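Local coordinates for protein adhesin LabA (PDB 6GMM) that probably attaches Helicobacter pylori to the gastric mucosa by binding LacdiNAc-bearing sugars through its exodomain, at residues V62-N67 with A352-T357; E224-K229 with A316-D321; K239-A244 with E312-E317; Q246-N251 with V308-R313. One frame throughout, in Å; residues are numbered along the deposited sequence.

Contact 1 is buried and mainly apolar, joining helix 57-76 to the start of helix 354-366; the other three are partly buried, and polarity does not follow depth. Contact 1 touches contact 4, where Met248 and Phe311 reach Leu64 and Val354. Contacts 3 and 4 both use helix 239-264 and share Glu312 and Arg313. Contact 4, its centre about 9 Å from the centre of the chain, combines a salt bridge and a water bridge with Met-aromatic packing; contact 3 relies on an amide that grips a turn. Contact 2, its centre about 25 Å from the centre of the chain, packs a loop on helix 316-323 through an aromatic face, and meets contact 3 around Glu241 and Pro315.

Contact 1 of 4, residues V62-N67 with A352-T357; sequences VLLALN and AYVGET
Thr357 is the hub at which helix 57-76 meets the first turn of helix 354-366. Its methyl CG2, anti to its own backbone N, is laid against the backbone of the partner helix, 3.5 Å from Leu64 N, and CG2 also lies 3.8 Å from Leu63 CB. The Leu64 and Thr357 side chains run antiparallel alongside each other, so that Leu64 CD1 travels on to rest 3.6 Å from Val354 O. One turn along, the Val354 CG2 branch presses on the partner backbone, 3.3 Å from Asn67 O, and also touches Asn67 CB. The Asn67 side chain lies roughly perpendicular to that of Thr357.

A second shell fixes these groups. Thr357 OG1, anti to its carbonyl carbon (chi1 -57°), donates to Tyr353 O over 2.7 Å, nearly along the C=O axis at 165°. Tyr353 O also takes Thr357 N at 3.3 Å, so this N-cap carbonyl is gripped twice and the threonine rotation is set, with CG2 turned to the other helix. Asn67 OD1 is held by Gly350 N, while Tyr353 leads its ring away to Arg335, which makes a cation-pi contact with it. On the far side of helix 57-76, Val62, Ala65 and Leu66 pack on helix 188-205; Leu66 and Asn67 also meet Phe145 of helix 128-145, and Leu64 continues onto Met248 of helix 239-264.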
loop_
_atom_site.group_PDB
_atom_site.type_symbol
_atom_site.label_atom_id
_atom_site.label_comp_id
_atom_site.label_asym_id
_atom_site.label_seq_id
_atom_site.Cartn_x
_atom_site.Cartn_y
_atom_site.Cartn_z
ATOM N N VAL A 62 4.774 3.041 -4.443
ATOM C CA VAL A 62 5.337 2.473 -5.665
ATOM C C VAL A 62 6.804 2.792 -5.659
ATOM O O VAL A 62 7.612 1.870 -5.664
ATOM C CB VAL A 62 4.654 3.048 -6.932
ATOM C CG1 VAL A 62 5.346 2.559 -8.212
ATOM C CG2 VAL A 62 3.173 2.717 -6.962
ATOM N N LEU A 63 7.152 4.097 -5.588
ATOM C CA LEU A 63 8.535 4.581 -5.566
ATOM C C LEU A 63 9.439 3.811 -4.598
ATOM O O LEU A 63 10.528 3.404 -4.990
ATOM C CB LEU A 63 8.544 6.081 -5.229
ATOM C CG LEU A 63 8.859 7.023 -6.400
ATOM C CD1 LEU A 63 7.914 6.786 -7.593
ATOM C CD2 LEU A 63 8.810 8.492 -5.946
ATOM N N LEU A 64 8.988 3.564 -3.365
ATOM C CA LEU A 64 9.840 2.823 -2.422
ATOM C C LEU A 64 10.027 1.404 -2.850
ATOM O O LEU A 64 11.133 0.921 -2.737
ATOM C CB LEU A 64 9.297 2.879 -0.973
ATOM C CG LEU A 64 10.248 2.368 0.138
ATOM C CD1 LEU A 64 11.567 3.077 0.106
ATOM C CD2 LEU A 64 9.584 2.478 1.529
ATOM N N ALA A 65 8.985 0.729 -3.350
ATOM C CA ALA A 65 9.143 -0.654 -3.826
ATOM C C ALA A 65 10.160 -0.702 -4.956
ATOM O O ALA A 65 11.030 -1.567 -4.922
ATOM C CB ALA A 65 7.806 -1.232 -4.292
ATOM N N LEU A 66 10.124 0.273 -5.901
ATOM C CA LEU A 66 11.069 0.279 -7.046
ATOM C C LEU A 66 12.519 0.542 -6.614
ATOM O O LEU A 66 13.409 -0.272 -6.902
ATOM C CB LEU A 66 10.613 1.269 -8.141
ATOM C CG LEU A 66 9.198 1.082 -8.696
ATOM C CD1 LEU A 66 8.861 2.163 -9.679
ATOM C CD2 LEU A 66 8.995 -0.300 -9.324
ATOM N N ASN A 67 12.749 1.644 -5.877
ATOM C CA ASN A 67 14.060 1.998 -5.337
ATOM C C ASN A 67 14.575 0.871 -4.460
ATOM O O ASN A 67 15.765 0.580 -4.474
ATOM C CB ASN A 67 13.968 3.275 -4.517
ATOM C CG ASN A 67 13.790 4.519 -5.352
ATOM O OD1 ASN A 67 14.381 4.674 -6.421
ATOM N ND2 ASN A 67 12.974 5.443 -4.878
ATOM N N ALA A 352 20.668 5.117 -3.719
ATOM C CA ALA A 352 20.973 6.525 -3.434
ATOM C C ALA A 352 19.750 7.270 -2.873
ATOM O O ALA A 352 19.900 8.278 -2.166
ATOM C CB ALA A 352 21.413 7.209 -4.710
ATOM N N TYR A 353 18.543 6.814 -3.251
ATOM C CA TYR A 353 17.289 7.477 -2.890
ATOM C C TYR A 353 16.324 6.603 -2.098
ATOM O O TYR A 353 15.160 6.948 -2.016
ATOM C CB TYR A 353 16.621 8.030 -4.178
ATOM C CG TYR A 353 17.529 8.988 -4.915
ATOM C CD1 TYR A 353 17.698 10.299 -4.474
ATOM C CD2 TYR A 353 18.269 8.570 -6.011
ATOM C CE1 TYR A 353 18.575 11.173 -5.115
ATOM C CE2 TYR A 353 19.170 9.428 -6.647
ATOM C CZ TYR A 353 19.320 10.731 -6.192
ATOM O OH TYR A 353 20.172 11.606 -6.817
ATOM N N VAL A 354 16.785 5.486 -1.507
ATOM C CA VAL A 354 15.891 4.609 -0.730
ATOM C C VAL A 354 15.463 5.294 0.575
ATOM O O VAL A 354 14.263 5.365 0.868
ATOM C CB VAL A 354 16.515 3.203 -0.518
ATOM C CG1 VAL A 354 15.835 2.435 0.605
ATOM C CG2 VAL A 354 16.481 2.388 -1.808
ATOM N N GLY A 355 16.446 5.826 1.303
ATOM C CA GLY A 355 16.275 6.518 2.579
ATOM C C GLY A 355 15.334 7.710 2.577
ATOM O O GLY A 355 14.519 7.854 3.491
ATOM N N GLU A 356 15.448 8.580 1.565
ATOM C CA GLU A 356 14.586 9.747 1.428
ATOM C C GLU A 356 13.181 9.340 0.959
ATOM O O GLU A 356 12.210 9.998 1.327
ATOM C CB GLU A 356 15.207 10.829 0.515
ATOM C CG GLU A 356 15.371 10.435 -0.950
ATOM C CD GLU A 356 15.560 11.578 -1.931
ATOM O OE1 GLU A 356 14.600 11.873 -2.683
ATOM O OE2 GLU A 356 16.672 12.155 -1.975
ATOM N N THR A 357 13.062 8.247 0.170
ATOM C CA THR A 357 11.740 7.819 -0.292
ATOM C C THR A 357 10.886 7.298 0.884
ATOM O O THR A 357 9.709 7.667 0.959
ATOM C CB THR A 357 11.838 6.859 -1.477
ATOM O OG1 THR A 357 12.573 7.510 -2.524
ATOM C CG2 THR A 357 10.453 6.436 -2.003
#

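Contact 2 of 4, residues E224-K229 with A316-D321; sequences EGIYLK and AEFVKD
Two different first torsions bring Ile226 over Phe318: the ring sits anti to its backbone N (chi1 -179°), whereas CG1 of Ile226 stands beside its own backbone N (chi1 -62°). The isoleucine then folds so that CD1 lies over one face of the ring, 3.9 Å from the Phe318 centroid and only 15° off the normal, a CH-pi contact. CG1 of Ile226 closes in nearer the rim, 3.4 Å from Phe318 CD1. At the ring edge, in its plane, lies the carbonyl Glu224 O. That oxygen also takes a CA-H...O contact from Phe318 CA at 3.4 Å and a hydrogen bond from Ser322 OG.

The two backbones come nearest at Gly225, whose CA is 4.4 Å from Phe318 CA. Gly225 CA also lies 3.8 Å from Glu317 CB. The aliphatic part of Glu224 passes Asp321 at a slant, CB to CB at 3.7 Å, and its chain bends at chi2 so that OE1 meets Ser218 OG. At the opposite end of the contact, Tyr227 OH approaches Glu317 OE1 to 3.6 Å.

The loop 224-229 thus lies against one face of helix 316-323, while Ile226 also rests on Ile237 of helix 234-237 and joins Phe318 against Glu241 of helix 239-264.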
loop_
_atom_site.group_PDB
_atom_site.type_symbol
_atom_site.label_atom_id
_atom_site.label_comp_id
_atom_site.label_asym_id
_atom_site.label_seq_id
_atom_site.Cartn_x
_atom_site.Cartn_y
_atom_site.Cartn_z
ATOM N N GLU A 224 27.230 -3.444 6.056
ATOM C CA GLU A 224 26.816 -3.090 7.420
ATOM C C GLU A 224 25.355 -3.493 7.566
ATOM O O GLU A 224 24.606 -3.397 6.594
ATOM C CB GLU A 224 26.949 -1.579 7.655
ATOM C CG GLU A 224 28.385 -1.107 7.805
ATOM C CD GLU A 224 29.085 -1.519 9.088
ATOM O OE1 GLU A 224 28.394 -1.844 10.080
ATOM O OE2 GLU A 224 30.335 -1.484 9.107
ATOM N N GLY A 225 24.974 -3.994 8.738
ATOM C CA GLY A 225 23.592 -4.402 8.993
ATOM C C GLY A 225 23.228 -5.795 8.513
ATOM O O GLY A 225 22.181 -6.312 8.907
ATOM N N ILE A 226 24.088 -6.414 7.660
ATOM C CA ILE A 226 23.923 -7.765 7.143
ATOM C C ILE A 226 24.894 -8.658 7.924
ATOM O O ILE A 226 26.107 -8.486 7.838
ATOM C CB ILE A 226 24.180 -7.791 5.613
ATOM C CG1 ILE A 226 23.162 -6.895 4.831
ATOM C CG2 ILE A 226 24.250 -9.215 5.061
ATOM C CD1 ILE A 226 21.666 -7.301 4.832
ATOM N N TYR A 227 24.340 -9.562 8.735
ATOM C CA TYR A 227 25.077 -10.468 9.619
ATOM C C TYR A 227 24.924 -11.900 9.113
ATOM O O TYR A 227 23.799 -12.374 8.919
ATOM C CB TYR A 227 24.538 -10.342 11.067
ATOM C CG TYR A 227 24.465 -8.917 11.578
ATOM C CD1 TYR A 227 25.569 -8.310 12.173
ATOM C CD2 TYR A 227 23.297 -8.170 11.454
ATOM C CE1 TYR A 227 25.509 -6.996 12.639
ATOM C CE2 TYR A 227 23.224 -6.857 11.917
ATOM C CZ TYR A 227 24.333 -6.271 12.506
ATOM O OH TYR A 227 24.251 -4.971 12.956
ATOM N N LEU A 228 26.056 -12.573 8.870
ATOM C CA LEU A 228 26.117 -13.956 8.385
ATOM C C LEU A 228 25.676 -14.959 9.460
ATOM O O LEU A 228 26.220 -14.979 10.571
ATOM C CB LEU A 228 27.528 -14.310 7.858
ATOM C CG LEU A 228 28.192 -13.321 6.887
ATOM C CD1 LEU A 228 29.653 -13.639 6.709
ATOM C CD2 LEU A 228 27.469 -13.269 5.549
ATOM N N LYS A 229 24.673 -15.771 9.120
ATOM C CA LYS A 229 24.092 -16.792 9.982
ATOM C C LYS A 229 24.458 -18.207 9.479
ATOM O O LYS A 229 23.698 -19.160 9.649
ATOM C CB LYS A 229 22.565 -16.592 10.078
ATOM C CG LYS A 229 22.123 -15.309 10.797
ATOM C CD LYS A 229 20.629 -15.042 10.595
ATOM C CE LYS A 229 20.145 -13.746 11.211
ATOM N NZ LYS A 229 20.521 -12.565 10.391
ATOM N N ALA A 316 17.993 -0.808 10.102
ATOM C CA ALA A 316 18.386 0.582 9.901
ATOM C C ALA A 316 19.841 0.781 9.416
ATOM O O ALA A 316 20.046 1.644 8.568
ATOM C CB ALA A 316 18.125 1.385 11.169
ATOM N N GLU A 317 20.826 -0.017 9.926
ATOM C CA GLU A 317 22.252 0.051 9.558
ATOM C C GLU A 317 22.483 -0.288 8.095
ATOM O O GLU A 317 23.422 0.220 7.494
ATOM C CB GLU A 317 23.154 -0.870 10.433
ATOM C CG GLU A 317 22.918 -0.773 11.932
ATOM C CD GLU A 317 21.635 -1.429 12.422
ATOM O OE1 GLU A 317 21.526 -2.674 12.328
ATOM O OE2 GLU A 317 20.719 -0.690 12.852
ATOM N N PHE A 318 21.671 -1.193 7.540
ATOM C CA PHE A 318 21.785 -1.584 6.144
ATOM C C PHE A 318 21.245 -0.454 5.257
ATOM O O PHE A 318 21.731 -0.249 4.154
ATOM C CB PHE A 318 21.035 -2.911 5.881
ATOM C CG PHE A 318 21.128 -3.406 4.454
ATOM C CD1 PHE A 318 22.364 -3.726 3.884
ATOM C CD2 PHE A 318 19.990 -3.519 3.664
ATOM C CE1 PHE A 318 22.442 -4.182 2.570
ATOM C CE2 PHE A 318 20.077 -3.968 2.339
ATOM C CZ PHE A 318 21.297 -4.304 1.810
ATOM N N VAL A 319 20.251 0.268 5.731
ATOM C CA VAL A 319 19.688 1.372 4.949
ATOM C C VAL A 319 20.662 2.560 4.958
ATOM O O VAL A 319 21.052 3.003 3.880
ATOM C CB VAL A 319 18.244 1.760 5.355
ATOM C CG1 VAL A 319 17.718 2.910 4.485
ATOM C CG2 VAL A 319 17.309 0.548 5.256
ATOM N N LYS A 320 21.112 3.013 6.158
ATOM C CA LYS A 320 22.004 4.162 6.276
ATOM C C LYS A 320 23.481 3.872 5.958
ATOM O O LYS A 320 24.101 4.714 5.312
ATOM C CB LYS A 320 21.866 4.875 7.651
ATOM C CG LYS A 320 22.303 4.097 8.896
ATOM N N ASP A 321 24.045 2.722 6.393
ATOM C CA ASP A 321 25.476 2.451 6.227
ATOM C C ASP A 321 25.853 1.441 5.119
ATOM O O ASP A 321 26.997 1.015 5.042
ATOM C CB ASP A 321 26.093 2.044 7.567
ATOM C CG ASP A 321 25.966 3.110 8.628
ATOM O OD1 ASP A 321 26.199 4.296 8.310
ATOM O OD2 ASP A 321 25.637 2.762 9.776
#

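Contact 3 of 4, residues K239-A244 with E312-E317; sequences KNEISA and ERIPAE
Asn240 ND2 is gripped by two acceptors, one in each segment. Towards 312-317 it donates to Arg313 O at 3.1 Å along a fairly straight 160° path; the acceptor lies in the amide plane, although the nitrogen stands above the carbonyl plane and off its lone pairs. Towards its own helix, ND2 donates to Glu241 OE2 at 3.0 Å, meeting this oxygen from well above the carboxylate plane (74° out of it). The two bonds fix the amide rotation, and the second helps hold the glutamate, whose chain bends at chi2.

That bend also places Glu241 OE2 3.3 Å from Pro315 CD, where the glutamate chain lies roughly perpendicular to the proline ring atoms it meets. Arg313 reaches back over the helix, bent at chi3 (52°), so that one guanidinium face passes above Ala244 N. Ser243 OG sits at its edge and receives weak bonds from NH2 at 3.2 Å and NH1 at 3.5 Å; the stronger partner of NH1 is Asp247. Beneath this polar layer Ala244 CB packs on Ile314 CG1 at 3.8 Å.

The segment 312-315 is the short link between helices 287-311 and 316-323, with Pro315 at the N-cap position of the latter. Its docking on the first turns of helix 239-264 closes the end of an antiparallel helix pair, part of the helical framework of this SabA-type adhesin.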
loop_
_atom_site.group_PDB
_atom_site.type_symbol
_atom_site.label_atom_id
_atom_site.label_comp_id
_atom_site.label_asym_id
_atom_site.label_seq_id
_atom_site.Cartn_x
_atom_site.Cartn_y
_atom_site.Cartn_z
ATOM N N LYS A 239 17.842 -13.284 2.937
ATOM C CA LYS A 239 16.518 -13.868 3.228
ATOM C C LYS A 239 15.487 -12.830 3.741
ATOM O O LYS A 239 14.368 -12.733 3.205
ATOM C CB LYS A 239 16.696 -14.980 4.270
ATOM C CG LYS A 239 15.740 -16.148 4.153
ATOM C CD LYS A 239 16.185 -17.252 5.123
ATOM C CE LYS A 239 15.249 -18.435 5.181
ATOM N NZ LYS A 239 15.597 -19.350 6.305
ATOM N N ASN A 240 15.876 -12.046 4.765
ATOM C CA ASN A 240 15.013 -11.024 5.375
ATOM C C ASN A 240 14.715 -9.891 4.391
ATOM O O ASN A 240 13.560 -9.561 4.197
ATOM C CB ASN A 240 15.662 -10.490 6.654
ATOM C CG ASN A 240 14.925 -9.360 7.312
ATOM O OD1 ASN A 240 14.036 -9.581 8.127
ATOM N ND2 ASN A 240 15.282 -8.127 6.975
ATOM N N GLU A 241 15.755 -9.341 3.746
ATOM C CA GLU A 241 15.669 -8.231 2.799
ATOM C C GLU A 241 14.901 -8.595 1.545
ATOM O O GLU A 241 14.068 -7.812 1.113
ATOM C CB GLU A 241 17.043 -7.646 2.484
ATOM C CG GLU A 241 17.719 -7.008 3.690
ATOM C CD GLU A 241 18.142 -7.944 4.813
ATOM O OE1 GLU A 241 18.493 -9.114 4.530
ATOM O OE2 GLU A 241 18.090 -7.511 5.985
ATOM N N ILE A 242 15.124 -9.800 0.996
ATOM C CA ILE A 242 14.358 -10.305 -0.158
ATOM C C ILE A 242 12.868 -10.407 0.265
ATOM O O ILE A 242 11.994 -9.937 -0.455
ATOM C CB ILE A 242 14.921 -11.680 -0.614
ATOM C CG1 ILE A 242 16.332 -11.533 -1.252
ATOM C CG2 ILE A 242 13.946 -12.438 -1.531
ATOM C CD1 ILE A 242 17.142 -12.820 -1.236
ATOM N N SER A 243 12.600 -10.999 1.442
ATOM C CA SER A 243 11.233 -11.175 1.908
ATOM C C SER A 243 10.495 -9.830 2.040
ATOM O O SER A 243 9.406 -9.679 1.464
ATOM C CB SER A 243 11.182 -11.981 3.203
ATOM O OG SER A 243 9.835 -12.239 3.576
ATOM N N ALA A 244 11.137 -8.841 2.720
ATOM C CA ALA A 244 10.574 -7.503 2.926
ATOM C C ALA A 244 10.283 -6.836 1.600
ATOM O O ALA A 244 9.251 -6.201 1.456
ATOM C CB ALA A 244 11.541 -6.649 3.721
ATOM N N GLU A 312 10.409 -1.585 7.080
ATOM C CA GLU A 312 11.008 -1.453 8.407
ATOM C C GLU A 312 11.492 -2.774 8.986
ATOM O O GLU A 312 12.121 -2.757 10.046
ATOM C CB GLU A 312 10.075 -0.716 9.380
ATOM C CG GLU A 312 10.006 0.782 9.124
ATOM C CD GLU A 312 9.054 1.566 10.009
ATOM O OE1 GLU A 312 8.529 0.998 10.998
ATOM O OE2 GLU A 312 8.865 2.772 9.729
ATOM N N ARG A 313 11.272 -3.909 8.265
ATOM C CA ARG A 313 11.827 -5.210 8.673
ATOM C C ARG A 313 13.316 -5.215 8.335
ATOM O O ARG A 313 14.073 -6.007 8.897
ATOM C CB ARG A 313 11.155 -6.381 7.960
ATOM C CG ARG A 313 9.692 -6.560 8.297
ATOM C CD ARG A 313 9.053 -7.524 7.323
ATOM N NE ARG A 313 9.828 -8.759 7.237
ATOM C CZ ARG A 313 9.581 -9.746 6.386
ATOM N NH1 ARG A 313 8.560 -9.663 5.541
ATOM N NH2 ARG A 313 10.335 -10.834 6.389
ATOM N N ILE A 314 13.726 -4.339 7.387
ATOM C CA ILE A 314 15.109 -4.161 6.944
ATOM C C ILE A 314 15.851 -3.379 8.050
ATOM O O ILE A 314 15.375 -2.307 8.445
ATOM C CB ILE A 314 15.188 -3.433 5.558
ATOM C CG1 ILE A 314 14.325 -4.167 4.478
ATOM C CG2 ILE A 314 16.645 -3.195 5.126
ATOM C CD1 ILE A 314 14.561 -3.791 2.987
ATOM N N PRO A 315 17.011 -3.881 8.554
ATOM C CA PRO A 315 17.706 -3.160 9.636
ATOM C C PRO A 315 18.188 -1.782 9.220
ATOM O O PRO A 315 18.694 -1.605 8.116
ATOM C CB PRO A 315 18.875 -4.079 10.013
ATOM C CG PRO A 315 18.955 -5.067 8.967
ATOM C CD PRO A 315 17.684 -5.152 8.231
ATOM N N ALA A 316 17.993 -0.808 10.102
ATOM C CA ALA A 316 18.386 0.582 9.901
ATOM C C ALA A 316 19.841 0.781 9.416
ATOM O O ALA A 316 20.046 1.644 8.568
ATOM C CB ALA A 316 18.125 1.385 11.169
ATOM N N GLU A 317 20.826 -0.017 9.926
ATOM C CA GLU A 317 22.252 0.051 9.558
ATOM C C GLU A 317 22.483 -0.288 8.095
ATOM O O GLU A 317 23.422 0.220 7.494
ATOM C CB GLU A 317 23.154 -0.870 10.433
ATOM C CG GLU A 317 22.918 -0.773 11.932
ATOM C CD GLU A 317 21.635 -1.429 12.422
ATOM O OE1 GLU A 317 21.526 -2.674 12.328
ATOM O OE2 GLU A 317 20.719 -0.690 12.852
#

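Contact 4 of 4, residues Q246-N251 with V308-R313; sequences QDMIKN and VKDFER
Asn251 ND2 donates to Asp310 OD2 at 2.8 Å, the bond arriving on the syn lone pair while amide and carboxylate lie nearly coplanar (16° apart). A water completes a ring beside it, accepting from Asn251 ND2 at 3.2 Å and donating to Asp310 OD1 at 2.7 Å, so both carboxylate oxygens are tied to one amide nitrogen. Asn251 OD1 is itself held by Arg303 NH2, which probably helps set which way the amide faces.

One turn earlier in the helix, Asp247 OD2 forms a salt bridge with Arg313 NH1 at 3.0 Å, meeting the guanidinium at its edge and in its plane, the two flat groups turned 42° apart. Asp247 OD2 also stands 4.2 Å from Asp310 OD1; the arginine and the water probably ease this proximity of like charges.

Inward the chemistry turns apolar. Met248 CG passes 3.7 Å from Asp310 CB, the two side chains running antiparallel, and the methionine then continues alongside Phe311. Its sulfur sits in the plane of the ring, 3.8 Å from Phe311 CD1, an edge-on Met-aromatic contact, while a bend at chi3 (76°) keeps CE against the same ring atom.

Helices 239-264 and 287-311 thereby pair antiparallel: on helix 57-76 Met248 meets Ala68 and Phe311 meets Leu64, Phe311 also touches Val354 and Val358 of helix 354-366, and Ile249 turns to helix 188-205.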
loop_
_atom_site.group_PDB
_atom_site.type_symbol
_atom_site.label_atom_id
_atom_site.label_comp_id
_atom_site.label_asym_id
_atom_site.label_seq_id
_atom_site.Cartn_x
_atom_site.Cartn_y
_atom_site.Cartn_z
ATOM N N GLN A 246 9.765 -8.323 -1.434
ATOM C CA GLN A 246 8.700 -9.064 -2.131
ATOM C C GLN A 246 7.334 -8.623 -1.676
ATOM O O GLN A 246 6.466 -8.382 -2.521
ATOM C CB GLN A 246 8.854 -10.581 -1.939
ATOM C CG GLN A 246 10.072 -11.149 -2.702
ATOM C CD GLN A 246 9.819 -11.401 -4.174
ATOM O OE1 GLN A 246 9.988 -12.538 -4.643
ATOM N NE2 GLN A 246 9.508 -10.334 -4.965
ATOM N N ASP A 247 7.151 -8.455 -0.347
ATOM C CA ASP A 247 5.882 -8.015 0.250
ATOM C C ASP A 247 5.614 -6.534 -0.115
ATOM O O ASP A 247 4.468 -6.157 -0.365
ATOM C CB ASP A 247 5.973 -8.184 1.762
ATOM C CG ASP A 247 5.948 -9.622 2.260
ATOM O OD1 ASP A 247 5.294 -10.479 1.601
ATOM O OD2 ASP A 247 6.461 -9.867 3.377
ATOM N N MET A 248 6.683 -5.700 -0.177
ATOM C CA MET A 248 6.592 -4.290 -0.567
ATOM C C MET A 248 6.001 -4.205 -1.989
ATOM O O MET A 248 5.075 -3.444 -2.231
ATOM C CB MET A 248 7.983 -3.657 -0.561
ATOM C CG MET A 248 8.418 -3.153 0.788
ATOM S SD MET A 248 10.099 -2.503 0.734
ATOM C CE MET A 248 9.801 -0.978 -0.040
ATOM N N ILE A 249 6.503 -5.041 -2.900
ATOM C CA ILE A 249 6.043 -5.124 -4.291
ATOM C C ILE A 249 4.565 -5.594 -4.330
ATOM O O ILE A 249 3.752 -5.015 -5.064
ATOM C CB ILE A 249 6.993 -6.095 -5.060
ATOM C CG1 ILE A 249 8.367 -5.436 -5.312
ATOM C CG2 ILE A 249 6.354 -6.630 -6.367
ATOM C CD1 ILE A 249 9.562 -6.459 -5.634
ATOM N N LYS A 250 4.245 -6.654 -3.540
ATOM C CA LYS A 250 2.923 -7.251 -3.494
ATOM C C LYS A 250 1.875 -6.228 -3.016
ATOM O O LYS A 250 0.868 -6.012 -3.696
ATOM C CB LYS A 250 2.946 -8.565 -2.684
ATOM C CG LYS A 250 1.579 -9.000 -2.151
ATOM C CD LYS A 250 1.607 -10.401 -1.533
ATOM C CE LYS A 250 0.253 -10.820 -0.987
ATOM N NZ LYS A 250 0.145 -12.298 -0.820
ATOM N N ASN A 251 2.171 -5.533 -1.912
ATOM C CA ASN A 251 1.311 -4.495 -1.346
ATOM C C ASN A 251 1.169 -3.270 -2.270
ATOM O O ASN A 251 0.050 -2.869 -2.549
ATOM C CB ASN A 251 1.775 -4.117 0.062
ATOM C CG ASN A 251 1.378 -5.130 1.123
ATOM O OD1 ASN A 251 0.214 -5.488 1.267
ATOM N ND2 ASN A 251 2.330 -5.604 1.917
ATOM N N VAL A 308 5.328 0.554 4.269
ATOM C CA VAL A 308 6.199 1.163 5.298
ATOM C C VAL A 308 6.636 0.073 6.265
ATOM O O VAL A 308 7.829 -0.108 6.508
ATOM C CB VAL A 308 5.557 2.350 6.074
ATOM C CG1 VAL A 308 6.509 2.899 7.135
ATOM C CG2 VAL A 308 5.095 3.460 5.145
ATOM N N LYS A 309 5.657 -0.684 6.749
ATOM C CA LYS A 309 5.830 -1.752 7.718
ATOM C C LYS A 309 6.712 -2.876 7.216
ATOM O O LYS A 309 7.508 -3.374 8.006
ATOM C CB LYS A 309 4.471 -2.255 8.215
ATOM C CG LYS A 309 3.656 -1.168 8.954
ATOM C CD LYS A 309 4.428 -0.356 10.019
ATOM C CE LYS A 309 4.661 -1.076 11.325
ATOM N NZ LYS A 309 5.311 -0.185 12.329
ATOM N N ASP A 310 6.623 -3.232 5.908
ATOM C CA ASP A 310 7.495 -4.254 5.288
ATOM C C ASP A 310 8.948 -3.729 5.221
ATOM O O ASP A 310 9.893 -4.421 5.636
ATOM C CB ASP A 310 7.012 -4.619 3.876
ATOM C CG ASP A 310 5.640 -5.240 3.787
ATOM O OD1 ASP A 310 5.283 -6.044 4.691
ATOM O OD2 ASP A 310 4.932 -4.964 2.790
ATOM N N PHE A 311 9.102 -2.476 4.736
ATOM C CA PHE A 311 10.384 -1.801 4.631
ATOM C C PHE A 311 11.132 -1.729 5.982
ATOM O O PHE A 311 12.358 -1.853 6.014
ATOM C CB PHE A 311 10.221 -0.394 4.035
ATOM C CG PHE A 311 11.568 0.259 3.807
ATOM C CD1 PHE A 311 12.342 -0.079 2.707
ATOM C CD2 PHE A 311 12.106 1.127 4.749
ATOM C CE1 PHE A 311 13.608 0.475 2.528
ATOM C CE2 PHE A 311 13.369 1.688 4.568
ATOM C CZ PHE A 311 14.113 1.360 3.461
ATOM N N GLU A 312 10.409 -1.585 7.080
ATOM C CA GLU A 312 11.008 -1.453 8.407
ATOM C C GLU A 312 11.492 -2.774 8.986
ATOM O O GLU A 312 12.121 -2.757 10.046
ATOM C CB GLU A 312 10.075 -0.716 9.380
ATOM C CG GLU A 312 10.006 0.782 9.124
ATOM C CD GLU A 312 9.054 1.566 10.009
ATOM O OE1 GLU A 312 8.529 0.998 10.998
ATOM O OE2 GLU A 312 8.865 2.772 9.729
ATOM N N ARG A 313 11.272 -3.909 8.265
ATOM C CA ARG A 313 11.827 -5.210 8.673
ATOM C C ARG A 313 13.316 -5.215 8.335
ATOM O O ARG A 313 14.073 -6.007 8.897
ATOM C CB ARG A 313 11.155 -6.381 7.960
ATOM C CG ARG A 313 9.692 -6.560 8.297
ATOM C CD ARG A 313 9.053 -7.524 7.323
ATOM N NE ARG A 313 9.828 -8.759 7.237
ATOM C CZ ARG A 313 9.581 -9.746 6.386
ATOM N NH1 ARG A 313 8.560 -9.663 5.541
ATOM N NH2 ARG A 313 10.335 -10.834 6.389
HETATM O O HOH W 1 3.063 -7.550 4.296
#